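Local coordinates for protein aminotransferase AspB (Helicobacter pylori 26695, PDB 3EZS) that probably acts as a pyridoxal 5'-phosphate-dependent aminotransferase, transferring amino groups between amino acids and keto acids, at residues D43-H48 with N266-A271; R74-E79 with L208-M213; G168-L173 with Y306-Y311; K298-T303 with K363-I368. All coordinates share one frame; numbering follows the deposited sequence.

Contact 1: residues D43-H48 with N266-A271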
loop_
_atom_site.group_PDB
_atom_site.type_symbol
_atom_site.label_atom_id
_atom_site.label_comp_id
_atom_site.label_asym_id
_atom_site.label_seq_id
_atom_site.Cartn_x
_atom_site.Cartn_y
_atom_site.Cartn_z
ATOM N N ASP A 43 2.938 2.535 23.746
ATOM C CA ASP A 43 2.192 3.567 24.462
ATOM C C ASP A 43 1.819 4.758 23.563
ATOM O O ASP A 43 0.756 5.361 23.732
ATOM C CB ASP A 43 2.979 4.068 25.687
ATOM C CG ASP A 43 3.049 3.038 26.827
ATOM O OD1 ASP A 43 2.259 2.052 26.850
ATOM O OD2 ASP A 43 3.907 3.236 27.717
ATOM N N ALA A 44 2.693 5.112 22.627
ATOM C CA ALA A 44 2.400 6.193 21.677
ATOM C C ALA A 44 1.174 5.799 20.843
ATOM O O ALA A 44 0.288 6.609 20.618
ATOM C CB ALA A 44 3.601 6.453 20.785
ATOM N N LEU A 45 1.127 4.534 20.402
ATOM C CA LEU A 45 -0.015 4.021 19.640
ATOM C C LEU A 45 -1.281 4.082 20.485
ATOM O O LEU A 45 -2.294 4.607 20.028
ATOM C CB LEU A 45 0.239 2.593 19.138
ATOM C CG LEU A 45 -0.892 1.839 18.401
ATOM C CD1 LEU A 45 -1.525 2.654 17.282
ATOM C CD2 LEU A 45 -0.364 0.492 17.862
ATOM N N LYS A 46 -1.209 3.569 21.717
ATOM C CA LYS A 46 -2.363 3.561 22.621
ATOM C C LYS A 46 -2.899 4.940 22.860
ATOM O O LYS A 46 -4.108 5.133 22.839
ATOM C CB LYS A 46 -2.045 2.941 23.991
ATOM C CG LYS A 46 -1.729 1.470 23.945
ATOM C CD LYS A 46 -1.646 0.796 25.331
ATOM C CE LYS A 46 -1.019 -0.609 25.161
ATOM N NZ LYS A 46 -1.249 -1.562 26.291
ATOM N N ASN A 47 -2.011 5.906 23.056
ATOM C CA ASN A 47 -2.440 7.267 23.400
ATOM C C ASN A 47 -3.002 8.114 22.260
ATOM O O ASN A 47 -3.480 9.222 22.520
ATOM C CB ASN A 47 -1.303 8.030 24.103
ATOM C CG ASN A 47 -0.924 7.411 25.446
ATOM O OD1 ASN A 47 -1.755 6.804 26.123
ATOM N ND2 ASN A 47 0.345 7.568 25.834
ATOM N N HIS A 48 -2.993 7.598 21.023
ATOM C CA HIS A 48 -3.518 8.351 19.876
ATOM C C HIS A 48 -4.632 7.656 19.070
ATOM O O HIS A 48 -4.929 8.053 17.952
ATOM C CB HIS A 48 -2.338 8.768 18.993
ATOM C CG HIS A 48 -1.471 9.819 19.623
ATOM N ND1 HIS A 48 -1.643 11.164 19.376
ATOM C CD2 HIS A 48 -0.455 9.729 20.516
ATOM C CE1 HIS A 48 -0.759 11.856 20.080
ATOM N NE2 HIS A 48 -0.031 11.009 20.783
ATOM N N ASN A 266 -3.192 7.673 11.661
ATOM C CA ASN A 266 -2.393 8.722 12.302
ATOM C C ASN A 266 -1.792 8.246 13.630
ATOM O O ASN A 266 -0.718 8.699 14.048
ATOM C CB ASN A 266 -3.217 10.008 12.483
ATOM C CG ASN A 266 -3.473 10.739 11.161
ATOM O OD1 ASN A 266 -3.161 10.232 10.082
ATOM N ND2 ASN A 266 -4.034 11.943 11.249
ATOM N N ALA A 267 -2.486 7.326 14.287
ATOM C CA ALA A 267 -2.021 6.746 15.533
ATOM C C ALA A 267 -0.786 5.895 15.279
ATOM O O ALA A 267 0.142 5.887 16.101
ATOM C CB ALA A 267 -3.125 5.931 16.162
ATOM N N ILE A 268 -0.773 5.162 14.155
ATOM C CA ILE A 268 0.393 4.365 13.779
ATOM C C ILE A 268 1.573 5.284 13.453
ATOM O O ILE A 268 2.724 4.999 13.824
ATOM C CB ILE A 268 0.107 3.445 12.560
ATOM C CG1 ILE A 268 -0.813 2.266 12.951
ATOM C CG2 ILE A 268 1.423 2.929 11.940
ATOM C CD1 ILE A 268 -0.209 1.189 13.917
ATOM N N GLN A 269 1.280 6.386 12.764
ATOM C CA GLN A 269 2.285 7.382 12.418
ATOM C C GLN A 269 2.865 8.064 13.665
ATOM O O GLN A 269 4.047 8.393 13.673
ATOM C CB GLN A 269 1.700 8.434 11.501
ATOM C CG GLN A 269 1.094 7.910 10.178
ATOM C CD GLN A 269 0.770 9.032 9.221
ATOM O OE1 GLN A 269 1.551 9.975 9.104
ATOM N NE2 GLN A 269 -0.369 8.936 8.518
ATOM N N LYS A 270 2.056 8.297 14.709
ATOM C CA LYS A 270 2.601 8.868 15.969
ATOM C C LYS A 270 3.595 7.918 16.615
ATOM O O LYS A 270 4.645 8.358 17.098
ATOM C CB LYS A 270 1.519 9.222 17.020
ATOM C CG LYS A 270 1.016 10.644 16.984
ATOM C CD LYS A 270 2.111 11.692 17.300
ATOM C CE LYS A 270 1.654 13.111 16.918
ATOM N NZ LYS A 270 2.807 14.036 16.647
ATOM N N ALA A 271 3.239 6.627 16.674
ATOM C CA ALA A 271 4.149 5.604 17.223
ATOM C C ALA A 271 5.431 5.489 16.362
ATOM O O ALA A 271 6.545 5.311 16.892
ATOM C CB ALA A 271 3.440 4.243 17.362
#
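His-48 O takes a hydrogen bond from Ser-51 OG and also lies 3.3 Å from Ala-267 CB. No hydrogen bond joins residues 43-48 to 266-271, so the rest is apolar or CH-pi. The bent side chain of Lys-270 covers one face of the His-48 imidazole. Lys-270 CG stands over the centre of the ring, 3.6 Å from the centroid and 10° off the normal. At the ring edge, Ala-44 O lies in plane. The chain of Lys-270 turns at chi2 (-63°), which carries CD toward His-48 CE1. Its NZ forms a salt bridge with Glu-273. Helix 39-46, with the loop after it, packs on helix 266-277 at the interface of the class I and II aminotransferase dimer. Leu-45 packs on Leu-52 of the second subunit, and Ile-268 on Ile-268 of that subunit. Small residues let the helices come close. Ala-44 CB is 3.7 Å from Ala-271 CA, and Ala-271 CB meets Leu-45 CB at 4.0 Å. Leu-45 CG is anti to the backbone N (chi1 176°). Beyond it, CD1 touches Ala-267 CB at 3.8 Å and Ile-268 CD1 at 3.9 Å. Leu-45 and Ile-268 lie side by side, pointing the same way.

Contact 2: residues R74-E79 with L208-M213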
loop_
_atom_site.group_PDB
_atom_site.type_symbol
_atom_site.label_atom_id
_atom_site.label_comp_id
_atom_site.label_asym_id
_atom_site.label_seq_id
_atom_site.Cartn_x
_atom_site.Cartn_y
_atom_site.Cartn_z
ATOM N N ARG A 74 21.053 13.056 12.414
ATOM C CA ARG A 74 21.826 12.468 13.494
ATOM C C ARG A 74 22.678 11.303 13.034
ATOM O O ARG A 74 23.833 11.173 13.437
ATOM C CB ARG A 74 20.915 11.939 14.592
ATOM C CG ARG A 74 20.100 12.990 15.359
ATOM C CD ARG A 74 19.522 12.342 16.626
ATOM N NE ARG A 74 18.766 11.127 16.327
ATOM C CZ ARG A 74 17.479 11.088 15.976
ATOM N NH1 ARG A 74 16.752 12.195 15.833
ATOM N NH2 ARG A 74 16.906 9.920 15.751
ATOM N N ARG A 75 22.110 10.469 12.168
ATOM C CA ARG A 75 22.773 9.244 11.746
ATOM C C ARG A 75 23.817 9.416 10.657
ATOM O O ARG A 75 24.868 8.790 10.733
ATOM C CB ARG A 75 21.733 8.199 11.312
ATOM C CG ARG A 75 22.308 6.910 10.725
ATOM C CD ARG A 75 23.221 6.127 11.680
ATOM N NE ARG A 75 23.639 4.908 10.996
ATOM C CZ ARG A 75 24.678 4.794 10.168
ATOM N NH1 ARG A 75 25.493 5.801 9.925
ATOM N NH2 ARG A 75 24.906 3.637 9.577
ATOM N N PHE A 76 23.525 10.231 9.650
ATOM C CA PHE A 76 24.442 10.406 8.517
ATOM C C PHE A 76 25.069 11.787 8.391
ATOM O O PHE A 76 25.820 12.024 7.442
ATOM C CB PHE A 76 23.737 10.008 7.201
ATOM C CG PHE A 76 23.181 8.612 7.224
ATOM C CD1 PHE A 76 24.029 7.517 7.102
ATOM C CD2 PHE A 76 21.809 8.387 7.379
ATOM C CE1 PHE A 76 23.536 6.232 7.132
ATOM C CE2 PHE A 76 21.295 7.100 7.412
ATOM C CZ PHE A 76 22.160 6.018 7.291
ATOM N N LYS A 77 24.760 12.684 9.327
ATOM C CA LYS A 77 25.285 14.069 9.332
ATOM C C LYS A 77 24.908 14.869 8.086
ATOM O O LYS A 77 25.647 15.751 7.651
ATOM C CB LYS A 77 26.811 14.072 9.519
ATOM C CG LYS A 77 27.336 13.137 10.617
ATOM C CD LYS A 77 26.641 13.362 11.944
ATOM N N ILE A 78 23.764 14.541 7.502
ATOM C CA ILE A 78 23.263 15.220 6.317
ATOM C C ILE A 78 21.919 15.826 6.696
ATOM O O ILE A 78 21.099 15.169 7.333
ATOM C CB ILE A 78 23.079 14.244 5.146
ATOM C CG1 ILE A 78 24.435 13.848 4.571
ATOM C CG2 ILE A 78 22.255 14.862 4.038
ATOM C CD1 ILE A 78 24.346 12.716 3.567
ATOM N N GLU A 79 21.697 17.079 6.309
ATOM C CA GLU A 79 20.443 17.753 6.594
ATOM C C GLU A 79 19.636 17.757 5.329
ATOM O O GLU A 79 19.862 18.566 4.436
ATOM C CB GLU A 79 20.700 19.168 7.099
ATOM C CG GLU A 79 19.467 19.846 7.664
ATOM C CD GLU A 79 19.806 20.899 8.724
ATOM O OE1 GLU A 79 20.906 21.497 8.668
ATOM O OE2 GLU A 79 18.960 21.113 9.624
ATOM N N LEU A 208 24.719 6.015 0.811
ATOM C CA LEU A 208 25.049 6.440 -0.548
ATOM C C LEU A 208 24.917 7.976 -0.706
ATOM O O LEU A 208 25.553 8.574 -1.589
ATOM C CB LEU A 208 24.140 5.678 -1.551
ATOM C CG LEU A 208 24.209 5.959 -3.055
ATOM C CD1 LEU A 208 25.636 5.756 -3.626
ATOM C CD2 LEU A 208 23.183 5.095 -3.821
ATOM N N LEU A 209 24.078 8.619 0.115
ATOM C CA LEU A 209 23.954 10.094 0.051
ATOM C C LEU A 209 25.202 10.788 0.613
ATOM O O LEU A 209 25.505 11.951 0.245
ATOM C CB LEU A 209 22.667 10.617 0.710
ATOM C CG LEU A 209 21.312 10.122 0.169
ATOM C CD1 LEU A 209 20.164 11.017 0.670
ATOM C CD2 LEU A 209 21.292 10.069 -1.356
ATOM N N GLU A 210 25.944 10.098 1.476
ATOM C CA GLU A 210 27.228 10.647 1.961
ATOM C C GLU A 210 28.250 10.681 0.809
ATOM O O GLU A 210 29.074 11.588 0.717
ATOM C CB GLU A 210 27.805 9.811 3.096
ATOM C CG GLU A 210 26.957 9.733 4.345
ATOM C CD GLU A 210 27.654 8.906 5.443
ATOM O OE1 GLU A 210 28.753 9.296 5.840
ATOM O OE2 GLU A 210 27.103 7.886 5.916
ATOM N N ALA A 211 28.200 9.665 -0.047
ATOM C CA ALA A 211 29.070 9.594 -1.216
ATOM C C ALA A 211 28.759 10.759 -2.153
ATOM O O ALA A 211 29.648 11.350 -2.770
ATOM C CB ALA A 211 28.885 8.230 -1.934
ATOM N N CYS A 212 27.474 11.075 -2.249
ATOM C CA CYS A 212 27.004 12.171 -3.059
ATOM C C CYS A 212 27.615 13.493 -2.633
ATOM O O CYS A 212 28.040 14.275 -3.477
ATOM C CB CYS A 212 25.473 12.253 -3.011
ATOM S SG CYS A 212 24.617 11.057 -4.068
HETATM N N MSE A 213 27.643 13.737 -1.327
HETATM C CA MSE A 213 28.209 14.957 -0.774
HETATM C C MSE A 213 29.692 15.075 -1.144
HETATM O O MSE A 213 30.163 16.164 -1.475
HETATM C CB MSE A 213 28.088 14.986 0.747
HETATM C CG MSE A 213 26.686 14.898 1.310
HETATM SE SE MSE A 213 25.481 16.269 0.732
HETATM C CE MSE A 213 26.395 17.822 1.482
HETATM O O HOH W 1 27.927 6.996 8.328
#
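Phe-76 and Glu-210 have the nearest backbones, with CA atoms 7.1 Å apart. Helix 62-76 ends at Phe-76. Lys-77 then leaves helical geometry with a positive phi (60°), and the chain runs on through Ile-78. Leu-209 to Met-213 lie on helix 208-214. Ile-78 reaches across with its CD1, set anti by chi2 (171°). That methyl sits 3.6 Å from Leu-209 O, 3.9 Å from Leu-209 CB and 3.9 Å from Met-213 CG. Met-213 is modelled as selenomethionine, and its bent chain slides past Ile-78 in the opposite direction. The pairing joins the end of helix 62-76 and the loop after it to helix 208-214 in the large domain, built round a mixed seven-stranded sheet. Leu-209 also packs on Val-225 of strand 223-228 and on Phe-72 of helix 62-76. The polar side lies at Glu-210. Its OE2 is at the edge of the Phe-76 ring, near the ring plane, 3.3 Å from CD1, an edge whose C-H bonds would be slightly positive. Ring and carboxylate planes are 51° apart. OE2 also accepts from Ser-207 N and from a water at 2.7 Å. That water accepts from Arg-75 NH1 at 3.1 Å, so it links the two groups, whose opposite charges probably attract across it. Arg-75 folds over Phe-76, with its CG above the ring centre. Its NE forms a salt bridge with Glu-198.

Contact 3: residues G168-L173 with Y306-Y311. With EDO (1,2-ethanediol), chain D.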
loop_
_atom_site.group_PDB
_atom_site.type_symbol
_atom_site.label_atom_id
_atom_site.label_comp_id
_atom_site.label_asym_id
_atom_site.label_seq_id
_atom_site.Cartn_x
_atom_site.Cartn_y
_atom_site.Cartn_z
ATOM N N GLY A 168 25.965 -9.816 3.599
ATOM C CA GLY A 168 26.489 -8.863 4.557
ATOM C C GLY A 168 27.467 -7.861 3.946
ATOM O O GLY A 168 27.871 -6.907 4.620
ATOM N N ARG A 169 27.859 -8.062 2.685
ATOM C CA ARG A 169 28.810 -7.176 2.021
ATOM C C ARG A 169 28.335 -5.742 2.048
ATOM O O ARG A 169 27.195 -5.454 1.662
ATOM C CB ARG A 169 29.023 -7.601 0.572
ATOM C CG ARG A 169 29.999 -6.707 -0.234
ATOM C CD ARG A 169 31.441 -6.782 0.271
ATOM N NE ARG A 169 32.386 -6.324 -0.763
ATOM C CZ ARG A 169 32.770 -5.066 -0.975
ATOM N NH1 ARG A 169 32.308 -4.065 -0.248
ATOM N NH2 ARG A 169 33.620 -4.804 -1.952
ATOM N N THR A 170 29.231 -4.860 2.498
ATOM C CA THR A 170 28.946 -3.439 2.652
ATOM C C THR A 170 29.963 -2.627 1.844
ATOM O O THR A 170 31.164 -2.796 1.986
ATOM C CB THR A 170 28.942 -3.041 4.165
ATOM O OG1 THR A 170 27.846 -3.700 4.800
ATOM C CG2 THR A 170 28.773 -1.535 4.390
ATOM N N LEU A 171 29.460 -1.758 0.991
ATOM C CA LEU A 171 30.297 -0.925 0.145
ATOM C C LEU A 171 30.853 0.250 0.940
ATOM O O LEU A 171 30.137 0.880 1.727
ATOM C CB LEU A 171 29.484 -0.407 -1.033
ATOM C CG LEU A 171 28.898 -1.448 -2.010
ATOM C CD1 LEU A 171 28.078 -0.743 -3.073
ATOM C CD2 LEU A 171 29.983 -2.303 -2.659
ATOM N N SER A 172 32.129 0.536 0.728
ATOM C CA SER A 172 32.800 1.630 1.396
ATOM C C SER A 172 32.367 2.963 0.794
ATOM O O SER A 172 31.727 3.017 -0.253
ATOM C CB SER A 172 34.311 1.478 1.227
ATOM O OG SER A 172 34.682 1.728 -0.123
ATOM N N LEU A 173 32.750 4.046 1.457
ATOM C CA LEU A 173 32.451 5.383 0.980
ATOM C C LEU A 173 33.037 5.541 -0.421
ATOM O O LEU A 173 32.372 6.036 -1.336
ATOM C CB LEU A 173 33.049 6.421 1.941
ATOM C CG LEU A 173 32.504 7.845 1.977
ATOM C CD1 LEU A 173 30.990 7.873 2.167
ATOM C CD2 LEU A 173 33.185 8.619 3.094
ATOM N N TYR A 306 31.193 -10.378 7.565
ATOM C CA TYR A 306 31.298 -8.920 7.565
ATOM C C TYR A 306 30.587 -8.363 8.796
ATOM O O TYR A 306 29.559 -8.901 9.201
ATOM C CB TYR A 306 30.685 -8.323 6.293
ATOM C CG TYR A 306 31.431 -8.681 5.009
ATOM C CD1 TYR A 306 32.731 -8.227 4.778
ATOM C CD2 TYR A 306 30.815 -9.436 4.011
ATOM C CE1 TYR A 306 33.398 -8.550 3.604
ATOM C CE2 TYR A 306 31.464 -9.752 2.839
ATOM C CZ TYR A 306 32.747 -9.313 2.641
ATOM O OH TYR A 306 33.364 -9.645 1.478
ATOM N N PRO A 307 31.106 -7.279 9.397
ATOM C CA PRO A 307 30.476 -6.703 10.601
ATOM C C PRO A 307 29.230 -5.817 10.352
ATOM O O PRO A 307 29.077 -4.760 10.976
ATOM C CB PRO A 307 31.625 -5.908 11.236
ATOM C CG PRO A 307 32.441 -5.443 10.061
ATOM C CD PRO A 307 32.307 -6.522 8.989
ATOM N N TYR A 308 28.333 -6.280 9.479
ATOM C CA TYR A 308 27.136 -5.553 9.090
ATOM C C TYR A 308 26.057 -6.608 8.799
ATOM O O TYR A 308 26.372 -7.755 8.427
ATOM C CB TYR A 308 27.371 -4.676 7.824
ATOM C CG TYR A 308 28.580 -3.777 7.883
ATOM C CD1 TYR A 308 28.487 -2.482 8.388
ATOM C CD2 TYR A 308 29.829 -4.215 7.424
ATOM C CE1 TYR A 308 29.613 -1.648 8.468
ATOM C CE2 TYR A 308 30.971 -3.375 7.474
ATOM C CZ TYR A 308 30.848 -2.098 8.001
ATOM O OH TYR A 308 31.946 -1.264 8.076
ATOM N N SER A 309 24.798 -6.182 8.929
ATOM C CA SER A 309 23.602 -7.018 8.761
ATOM C C SER A 309 23.588 -7.992 9.940
ATOM O O SER A 309 24.439 -7.905 10.802
ATOM C CB SER A 309 23.567 -7.771 7.410
ATOM O OG SER A 309 24.196 -9.062 7.467
ATOM N N PHE A 310 22.602 -8.877 9.988
ATOM C CA PHE A 310 22.575 -9.922 11.000
ATOM C C PHE A 310 22.656 -11.335 10.371
ATOM O O PHE A 310 22.238 -12.335 10.983
ATOM C CB PHE A 310 21.385 -9.760 11.967
ATOM C CG PHE A 310 20.020 -9.618 11.319
ATOM C CD1 PHE A 310 19.541 -10.534 10.403
ATOM C CD2 PHE A 310 19.158 -8.614 11.745
ATOM C CE1 PHE A 310 18.269 -10.412 9.868
ATOM C CE2 PHE A 310 17.883 -8.496 11.214
ATOM C CZ PHE A 310 17.446 -9.399 10.276
ATOM N N TYR A 311 23.224 -11.417 9.162
ATOM C CA TYR A 311 23.372 -12.687 8.458
ATOM C C TYR A 311 24.781 -13.276 8.521
ATOM O O TYR A 311 25.760 -12.566 8.790
ATOM C CB TYR A 311 22.987 -12.557 6.978
ATOM C CG TYR A 311 21.588 -12.044 6.762
ATOM C CD1 TYR A 311 20.487 -12.820 7.099
ATOM C CD2 TYR A 311 21.364 -10.773 6.247
ATOM C CE1 TYR A 311 19.195 -12.336 6.928
ATOM C CE2 TYR A 311 20.079 -10.288 6.071
ATOM C CZ TYR A 311 19.000 -11.071 6.431
ATOM O OH TYR A 311 17.714 -10.590 6.265
HETATM C C1 EDO D . 27.078 -5.247 -1.863
HETATM O O1 EDO D . 26.896 -4.202 -0.893
HETATM C C2 EDO D . 26.309 -4.882 -3.124
HETATM O O2 EDO D . 25.000 -4.451 -2.801
#
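The Tyr-308 ring has Thr-170 CB over one face, 3.9 Å from the centroid and offset toward the rim. The two side chains cross at about a right angle. Thr-170 OG1 comes nearer still, 3.2 Å from Tyr-308 CG, while it donates a 3.2 Å hydrogen bond to Gly-168 O. The Tyr-306 ring is approached obliquely by Arg-169 N, 3.5 Å from its CD2. The Arg-169 chain bends at chi2, and CD rests 3.7 Å from Tyr-306 OH. The guanidinium and ring planes are 50° apart. Further out, Arg-169 NE binds Asp-142 O, and NH2 forms a salt bridge with Glu-175. Gly-168 ends an Asn-Pro-Thr-Gly sequence familiar from class I aminotransferases. In relatives the asparagine of this sequence, here probably Asn-165, contacts the pyridoxal phosphate. Tyr-311 packs on Asn-165, touches Arg-351 and hydrogen-bonds Tyr-196, consistent with a place beside the cofactor pocket. Gly-168 CA lies 3.7 Å from Ser-309 OG. At its positive phi (81°) a side chain would press on the carbonyl O of the residue before, and crowd Tyr-308 O and Ser-309 OG. That serine hydroxyl donates to Tyr-308 O in the carbonyl plane, on a lone pair. It also accepts from Tyr-311 N in a nearly straight bond (168°), forming an ST turn. A 1,2-ethanediol, probably from the crystallisation liquor, hydrogen-bonds Asn-161 N and donates from O1 to Arg-169 O at 2.9 Å.

Contact 4: residues K298-T303 with K363-I368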
loop_
_atom_site.group_PDB
_atom_site.type_symbol
_atom_site.label_atom_id
_atom_site.label_comp_id
_atom_site.label_asym_id
_atom_site.label_seq_id
_atom_site.Cartn_x
_atom_site.Cartn_y
_atom_site.Cartn_z
ATOM N N LYS A 298 33.674 -16.093 16.166
ATOM C CA LYS A 298 34.511 -16.938 17.004
ATOM C C LYS A 298 34.284 -18.416 16.683
ATOM O O LYS A 298 35.223 -19.200 16.667
ATOM C CB LYS A 298 34.223 -16.720 18.486
ATOM C CG LYS A 298 34.589 -15.360 19.042
ATOM C CD LYS A 298 34.328 -15.328 20.546
ATOM C CE LYS A 298 34.567 -13.934 21.190
ATOM N NZ LYS A 298 35.957 -13.469 21.039
ATOM N N ILE A 299 33.033 -18.786 16.426
ATOM C CA ILE A 299 32.649 -20.187 16.199
ATOM C C ILE A 299 32.983 -20.736 14.805
ATOM O O ILE A 299 33.547 -21.819 14.706
ATOM C CB ILE A 299 31.134 -20.392 16.513
ATOM C CG1 ILE A 299 30.877 -20.189 18.018
ATOM C CG2 ILE A 299 30.642 -21.780 16.076
ATOM C CD1 ILE A 299 29.385 -20.301 18.436
ATOM N N PHE A 300 32.650 -20.006 13.744
ATOM C CA PHE A 300 32.873 -20.485 12.393
ATOM C C PHE A 300 34.296 -20.137 11.941
ATOM O O PHE A 300 34.559 -19.065 11.391
ATOM C CB PHE A 300 31.820 -19.953 11.414
ATOM C CG PHE A 300 30.381 -20.291 11.801
ATOM C CD1 PHE A 300 29.976 -21.601 11.950
ATOM C CD2 PHE A 300 29.440 -19.288 11.993
ATOM C CE1 PHE A 300 28.659 -21.913 12.304
ATOM C CE2 PHE A 300 28.119 -19.586 12.325
ATOM C CZ PHE A 300 27.732 -20.902 12.492
ATOM N N LYS A 301 35.203 -21.082 12.171
ATOM C CA LYS A 301 36.623 -20.897 11.896
ATOM C C LYS A 301 36.904 -20.684 10.423
ATOM O O LYS A 301 36.238 -21.269 9.559
ATOM C CB LYS A 301 37.425 -22.084 12.440
ATOM C CG LYS A 301 37.407 -22.182 13.969
ATOM N N ASN A 302 37.859 -19.793 10.155
ATOM C CA ASN A 302 38.285 -19.450 8.795
ATOM C C ASN A 302 37.107 -19.165 7.859
ATOM O O ASN A 302 37.060 -19.672 6.727
ATOM C CB ASN A 302 39.170 -20.574 8.227
ATOM C CG ASN A 302 40.339 -20.913 9.138
ATOM O OD1 ASN A 302 41.027 -20.023 9.640
ATOM N ND2 ASN A 302 40.579 -22.209 9.345
ATOM N N THR A 303 36.149 -18.380 8.355
ATOM C CA THR A 303 34.957 -17.978 7.593
ATOM C C THR A 303 34.848 -16.460 7.638
ATOM O O THR A 303 35.047 -15.856 8.686
ATOM C CB THR A 303 33.663 -18.575 8.195
ATOM O OG1 THR A 303 33.749 -20.011 8.220
ATOM C CG2 THR A 303 32.424 -18.135 7.398
ATOM N N LYS A 363 24.788 -22.621 21.446
ATOM C CA LYS A 363 24.697 -24.038 21.163
ATOM C C LYS A 363 24.448 -24.336 19.686
ATOM O O LYS A 363 25.254 -25.031 19.072
ATOM C CB LYS A 363 23.632 -24.713 22.063
ATOM C CG LYS A 363 23.561 -26.231 21.956
ATOM C CD LYS A 363 24.841 -26.881 22.477
ATOM C CE LYS A 363 24.774 -28.388 22.409
ATOM N NZ LYS A 363 26.044 -28.983 22.910
ATOM N N PRO A 364 23.339 -23.840 19.106
ATOM C CA PRO A 364 23.103 -24.152 17.689
ATOM C C PRO A 364 24.224 -23.777 16.719
ATOM O O PRO A 364 24.458 -24.513 15.759
ATOM C CB PRO A 364 21.850 -23.349 17.349
ATOM C CG PRO A 364 21.654 -22.416 18.457
ATOM C CD PRO A 364 22.232 -23.044 19.655
ATOM N N LEU A 365 24.911 -22.664 16.957
ATOM C CA LEU A 365 25.989 -22.254 16.052
ATOM C C LEU A 365 27.168 -23.200 16.166
ATOM O O LEU A 365 27.809 -23.504 15.162
ATOM C CB LEU A 365 26.419 -20.796 16.293
ATOM C CG LEU A 365 25.396 -19.686 16.000
ATOM C CD1 LEU A 365 25.977 -18.325 16.380
ATOM C CD2 LEU A 365 24.973 -19.693 14.545
ATOM N N GLU A 366 27.463 -23.670 17.379
ATOM C CA GLU A 366 28.538 -24.659 17.568
ATOM C C GLU A 366 28.225 -25.980 16.852
ATOM O O GLU A 366 29.104 -26.598 16.225
ATOM C CB GLU A 366 28.784 -24.912 19.054
ATOM C CG GLU A 366 29.478 -23.724 19.720
ATOM C CD GLU A 366 29.746 -23.895 21.223
ATOM O OE1 GLU A 366 29.236 -24.860 21.857
ATOM O OE2 GLU A 366 30.493 -23.038 21.760
ATOM N N ILE A 367 26.962 -26.390 16.956
ATOM C CA ILE A 367 26.488 -27.608 16.330
ATOM C C ILE A 367 26.670 -27.502 14.818
ATOM O O ILE A 367 27.229 -28.403 14.180
ATOM C CB ILE A 367 25.013 -27.866 16.689
ATOM C CG1 ILE A 367 24.893 -28.255 18.163
ATOM C CG2 ILE A 367 24.451 -29.006 15.870
ATOM C CD1 ILE A 367 23.454 -28.337 18.683
ATOM N N ILE A 368 26.217 -26.385 14.261
ATOM C CA ILE A 368 26.368 -26.136 12.842
ATOM C C ILE A 368 27.831 -26.310 12.424
ATOM O O ILE A 368 28.113 -27.002 11.442
ATOM C CB ILE A 368 25.853 -24.733 12.466
ATOM C CG1 ILE A 368 24.319 -24.700 12.536
ATOM C CG2 ILE A 368 26.314 -24.324 11.024
ATOM C CD1 ILE A 368 23.666 -23.263 12.359
#
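This is an apolar contact between the end of helix 280-299 and helix 358-372. Ile-299 and Phe-300 on one side meet Leu-365, Glu-366 and Ile-368 on the other, with no hydrogen bond between the two segments. Phe-300 is the first residue to leave helical geometry, so the contact covers the last turn and the exit of helix 280-299. Ile-299 sends both branches across. CG2 lies 3.4 Å from the backbone Leu-365 O. Chi2 is anti (177°) and extends CD1 to Leu-365 CB at 3.7 Å. The same methyl reaches the aliphatic part of Glu-366, with CG at 3.7 Å. The Ile-299 side chain crosses both at about a right angle. Phe-300 points the far end of its ring at helix 358-372. Its CZ meets Leu-365 CD2 at 3.6 Å. Its CE1 meets Ile-368 CG2 at 3.6 Å and Leu-365 O at 3.4 Å. Ile-368 CB lies in the ring plane, at the edge. Within its own segment, Ile-299 CG2 stands over one face of the ring, toward the rim. Polar bonds follow just beyond. Lys-301 N is held by Glu-369 OE2, and Lys-301 O by Arg-372 NH2 and Thr-303 OG1. Phe-300 and Ile-368 both pack on Leu-314 of strand 311-315. Helices laid against a small antiparallel sheet in this way are characteristic of the small C-terminal domain of class I and II aminotransferases.

In the fold
Contacts 2 and 4 are mostly buried, while contacts 1 and 3 are partly so. Contacts 1 and 4 lie furthest out, their centres about 25 Å from the centre of the chain. The centre of contact 3 is about 11 Å from it. Only contact 1 reaches the second subunit. No helix serves two contacts, but helix 266-277 of contact 1 is followed by helix 280-299 of contact 4. Contacts 2 and 3 touch, where Leu-173 CD1 meets Glu-210 CB. Segment 298-303 is followed closely by segment 306-311, with no other touch between contacts 4 and 3. Contact 4 is apolar, contact 1 adds a lysine over a histidine ring, and contact 2 a water bridge. Contact 3 relies on aromatic rings and local hydroxyl bonds.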